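Local coordinates for adapter protein MecA 2 (Bacillus subtilis, PDB 3JTO) that acts as an adaptor that hands unfolded and aggregated proteins, and the competence factor ComK, to the ClpC protease, which its C-terminal domain contacts, at residues Ile7-Ser12 / Asp37-Leu42. Sequence-based numbering, arbitrary orientation.
Sequences IYQFHS and DGQYFL
Gln-39 touches Phe-10 and Gln-9 of strand 4-10 with two parts of its side chain. Its CB lies 3.4 Å from the carbonyl O of Phe-10. Further out, its amide stacks on that of Gln-9, with planes 10° apart, and NE2 comes 3.7 Å from Gln-9 CG. Tyr-40 pairs with Phe-10 as an antiparallel hydrogen-bonded pair. Phe-10 N donates to Tyr-40 O at 2.8 Å, and Tyr-40 N returns a bond to Phe-10 O. The Tyr-40 ring reaches the turn after the strand, where CD2 is 3.7 Å from Ser-12 C. Ser-12 is the N-cap of helix 13-25, and its OG bonds Glu-14 N. Strands 4-10 and 39-47 are neighbours inside the antiparallel sheet of the ClpC-interacting C-terminal domain. Phe-41 and Gln-9 form the non-hydrogen-bonded pair, with side chains on the sheet face that carries helix 70-76. The Phe-41 ring runs alongside the Gln-9 chain, and CE1 lies unusually close to Gln-9 CG, at 3.2 Å. Ring and amide planes are 61° apart. CG is anti to the carbonyl carbon of Phe-41 (chi1 -64°), which sets the ring beside Gln-9; its CD1 is a looser 4.4 Å from Ile-7 CG2, and Leu-73 lies against the ring. Replacing Phe-41 by an alanine would remove the ring, and a gap beside Gln-9 CG and Leu-73 would probably follow, with the Gln-9 chain freer to turn. Leu-42 pairs with Tyr-8, again as a hydrogen-bonded pair. Its N bonds Tyr-8 O at 3.0 Å, and Tyr-8 N bonds Leu-42 O; both donors lie in the carbonyl plane. Leu-42 CB rests 3.8 Å from Phe-10 CE2, and both side chains pack on Leu-59 of helix 49-59.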
ATOM      1  N   ILE A   7      -6.191  -0.271  -2.859  1.00 36.24           N
ATOM      2  CA  ILE A   7      -5.911   0.739  -1.845  1.00 33.04           C
ATOM      3  C   ILE A   7      -6.405   0.330  -0.459  1.00 34.05           C
ATOM      4  O   ILE A   7      -7.590   0.082  -0.264  1.00 34.07           O
ATOM      5  CB  ILE A   7      -6.520   2.091  -2.169  1.00 33.69           C
ATOM      6  CG1 ILE A   7      -6.151   2.534  -3.580  1.00 35.00           C
ATOM      7  CG2 ILE A   7      -6.040   3.121  -1.167  1.00 31.33           C
ATOM      8  CD1 ILE A   7      -6.872   3.807  -3.999  1.00 36.64           C
ATOM      9  N   TYR A   8      -5.476   0.285   0.493  1.00 33.62           N
ATOM     10  CA  TYR A   8      -5.758  -0.038   1.885  1.00 33.32           C
ATOM     11  C   TYR A   8      -5.446   1.102   2.857  1.00 33.08           C
ATOM     12  O   TYR A   8      -4.528   1.892   2.631  1.00 30.32           O
ATOM     13  CB  TYR A   8      -4.963  -1.277   2.300  1.00 34.77           C
ATOM     14  CG  TYR A   8      -5.756  -2.551   2.190  1.00 40.11           C
ATOM     15  CD1 TYR A   8      -6.114  -3.273   3.325  1.00 39.81           C
ATOM     16  CD2 TYR A   8      -6.166  -3.021   0.954  1.00 38.55           C
ATOM     17  CE1 TYR A   8      -6.851  -4.426   3.220  1.00 43.79           C
ATOM     18  CE2 TYR A   8      -6.897  -4.168   0.841  1.00 39.79           C
ATOM     19  CZ  TYR A   8      -7.239  -4.864   1.969  1.00 42.59           C
ATOM     20  OH  TYR A   8      -7.973  -6.010   1.830  1.00 51.63           O
ATOM     21  N   GLN A   9      -6.198   1.119   3.959  1.00 36.17           N
ATOM     22  CA  GLN A   9      -6.145   2.105   5.042  1.00 34.63           C
ATOM     23  C   GLN A   9      -5.399   1.536   6.272  1.00 38.87           C
ATOM     24  O   GLN A   9      -5.682   0.419   6.712  1.00 34.34           O
ATOM     25  CB  GLN A   9      -7.581   2.336   5.474  1.00 41.11           C
ATOM     26  CG  GLN A   9      -8.041   3.730   5.735  1.00 43.36           C
ATOM     27  CD  GLN A   9      -9.551   3.739   5.870  1.00 52.02           C
ATOM     28  OE1 GLN A   9     -10.126   2.771   6.373  1.00 55.13           O
ATOM     29  NE2 GLN A   9     -10.208   4.804   5.395  1.00 49.99           N
ATOM     30  N   PHE A  10      -4.473   2.300   6.841  1.00 35.52           N
ATOM     31  CA  PHE A  10      -3.752   1.861   8.043  1.00 35.66           C
ATOM     32  C   PHE A  10      -3.765   2.950   9.097  1.00 39.17           C
ATOM     33  O   PHE A  10      -3.570   4.133   8.786  1.00 42.45           O
ATOM     34  CB  PHE A  10      -2.309   1.468   7.713  1.00 36.41           C
ATOM     35  CG  PHE A  10      -2.209   0.469   6.601  1.00 38.06           C
ATOM     36  CD1 PHE A  10      -2.224  -0.889   6.873  1.00 38.49           C
ATOM     37  CD2 PHE A  10      -2.146   0.891   5.280  1.00 27.93           C
ATOM     38  CE1 PHE A  10      -2.165  -1.807   5.851  1.00 39.14           C
ATOM     39  CE2 PHE A  10      -2.082  -0.012   4.262  1.00 31.67           C
ATOM     40  CZ  PHE A  10      -2.092  -1.364   4.537  1.00 36.87           C
ATOM     41  N   HIS A  11      -3.998   2.554  10.343  1.00 42.86           N
ATOM     42  CA  HIS A  11      -4.079   3.518  11.435  1.00 46.08           C
ATOM     43  C   HIS A  11      -2.747   4.235  11.651  1.00 47.15           C
ATOM     44  O   HIS A  11      -2.730   5.413  12.000  1.00 50.84           O
ATOM     45  CB  HIS A  11      -4.582   2.863  12.725  1.00 49.77           C
ATOM     46  CG  HIS A  11      -3.527   2.127  13.491  1.00 52.38           C
ATOM     47  ND1 HIS A  11      -3.372   0.758  13.417  1.00 55.64           N
ATOM     48  CD2 HIS A  11      -2.589   2.564  14.363  1.00 56.94           C
ATOM     49  CE1 HIS A  11      -2.370   0.386  14.196  1.00 56.20           C
ATOM     50  NE2 HIS A  11      -1.879   1.463  14.783  1.00 60.24           N
ATOM     51  N   SER A  12      -1.631   3.553  11.415  1.00 39.62           N
ATOM     52  CA  SER A  12      -0.344   4.223  11.545  1.00 42.84           C
ATOM     53  C   SER A  12       0.682   3.732  10.546  1.00 37.56           C
ATOM     54  O   SER A  12       0.552   2.658   9.979  1.00 38.73           O
ATOM     55  CB  SER A  12       0.224   4.067  12.958  1.00 45.70           C
ATOM     56  OG  SER A  12       1.224   3.061  12.999  1.00 44.50           O
ATOM     57  N   ASP A  37      -6.393  12.425   6.374  1.00 34.50           N
ATOM     58  CA  ASP A  37      -7.279  12.354   7.542  1.00 32.95           C
ATOM     59  C   ASP A  37      -6.687  11.573   8.707  1.00 35.23           C
ATOM     60  O   ASP A  37      -7.312  10.645   9.228  1.00 35.93           O
ATOM     61  CB  ASP A  37      -8.632  11.753   7.185  1.00 35.12           C
ATOM     62  CG  ASP A  37      -9.612  11.805   8.357  1.00 41.73           C
ATOM     63  OD1 ASP A  37      -9.478  12.727   9.195  1.00 40.31           O
ATOM     64  OD2 ASP A  37     -10.498  10.926   8.444  1.00 42.77           O
ATOM     65  N   GLY A  38      -5.476  11.942   9.098  1.00 34.93           N
ATOM     66  CA  GLY A  38      -4.800  11.286  10.198  1.00 38.09           C
ATOM     67  C   GLY A  38      -4.382   9.842   9.978  1.00 40.18           C
ATOM     68  O   GLY A  38      -3.956   9.192  10.934  1.00 40.96           O
ATOM     69  N   GLN A  39      -4.484   9.338   8.745  1.00 37.40           N
ATOM     70  CA  GLN A  39      -4.060   7.959   8.449  1.00 36.80           C
ATOM     71  C   GLN A  39      -3.229   7.723   7.177  1.00 33.77           C
ATOM     72  O   GLN A  39      -3.121   8.574   6.285  1.00 33.75           O
ATOM     73  CB  GLN A  39      -5.263   7.012   8.455  1.00 38.62           C
ATOM     74  CG  GLN A  39      -6.530   7.643   7.967  1.00 41.30           C
ATOM     75  CD  GLN A  39      -7.759   6.944   8.494  1.00 48.96           C
ATOM     76  OE1 GLN A  39      -8.846   7.525   8.541  1.00 58.14           O
ATOM     77  NE2 GLN A  39      -7.598   5.691   8.894  1.00 44.45           N
ATOM     78  N   TYR A  40      -2.658   6.533   7.106  1.00 31.86           N
ATOM     79  CA  TYR A  40      -1.836   6.163   5.975  1.00 33.66           C
ATOM     80  C   TYR A  40      -2.567   5.248   5.011  1.00 34.68           C
ATOM     81  O   TYR A  40      -3.392   4.410   5.405  1.00 30.98           O
ATOM     82  CB  TYR A  40      -0.502   5.571   6.437  1.00 33.94           C
ATOM     83  CG  TYR A  40       0.343   6.622   7.110  1.00 34.36           C
ATOM     84  CD1 TYR A  40       1.163   7.454   6.364  1.00 34.77           C
ATOM     85  CD2 TYR A  40       0.271   6.828   8.481  1.00 33.47           C
ATOM     86  CE1 TYR A  40       1.917   8.438   6.963  1.00 32.45           C
ATOM     87  CE2 TYR A  40       1.023   7.808   9.088  1.00 32.82           C
ATOM     88  CZ  TYR A  40       1.839   8.606   8.329  1.00 35.40           C
ATOM     89  OH  TYR A  40       2.594   9.581   8.930  1.00 42.01           O
ATOM     90  N   PHE A  41      -2.274   5.447   3.733  1.00 30.85           N
ATOM     91  CA  PHE A  41      -2.891   4.652   2.685  1.00 32.91           C
ATOM     92  C   PHE A  41      -1.807   4.127   1.795  1.00 29.32           C
ATOM     93  O   PHE A  41      -0.883   4.850   1.427  1.00 33.52           O
ATOM     94  CB  PHE A  41      -3.873   5.485   1.861  1.00 26.66           C
ATOM     95  CG  PHE A  41      -5.049   5.979   2.647  1.00 28.13           C
ATOM     96  CD1 PHE A  41      -6.260   5.305   2.605  1.00 27.66           C
ATOM     97  CD2 PHE A  41      -4.946   7.129   3.430  1.00 30.35           C
ATOM     98  CE1 PHE A  41      -7.362   5.769   3.328  1.00 33.22           C
ATOM     99  CE2 PHE A  41      -6.036   7.596   4.158  1.00 33.02           C
ATOM    100  CZ  PHE A  41      -7.246   6.912   4.109  1.00 33.65           C
ATOM    101  N   LEU A  42      -1.909   2.856   1.463  1.00 31.31           N
ATOM    102  CA  LEU A  42      -0.997   2.269   0.508  1.00 33.39           C
ATOM    103  C   LEU A  42      -1.797   1.933  -0.752  1.00 32.21           C
ATOM    104  O   LEU A  42      -2.816   1.257  -0.692  1.00 31.48           O
ATOM    105  CB  LEU A  42      -0.349   1.019   1.096  1.00 30.01           C
ATOM    106  CG  LEU A  42       0.492   0.139   0.165  1.00 34.51           C
ATOM    107  CD1 LEU A  42       1.845   0.784  -0.122  1.00 31.53           C
ATOM    108  CD2 LEU A  42       0.687  -1.249   0.758  1.00 30.76           C
TER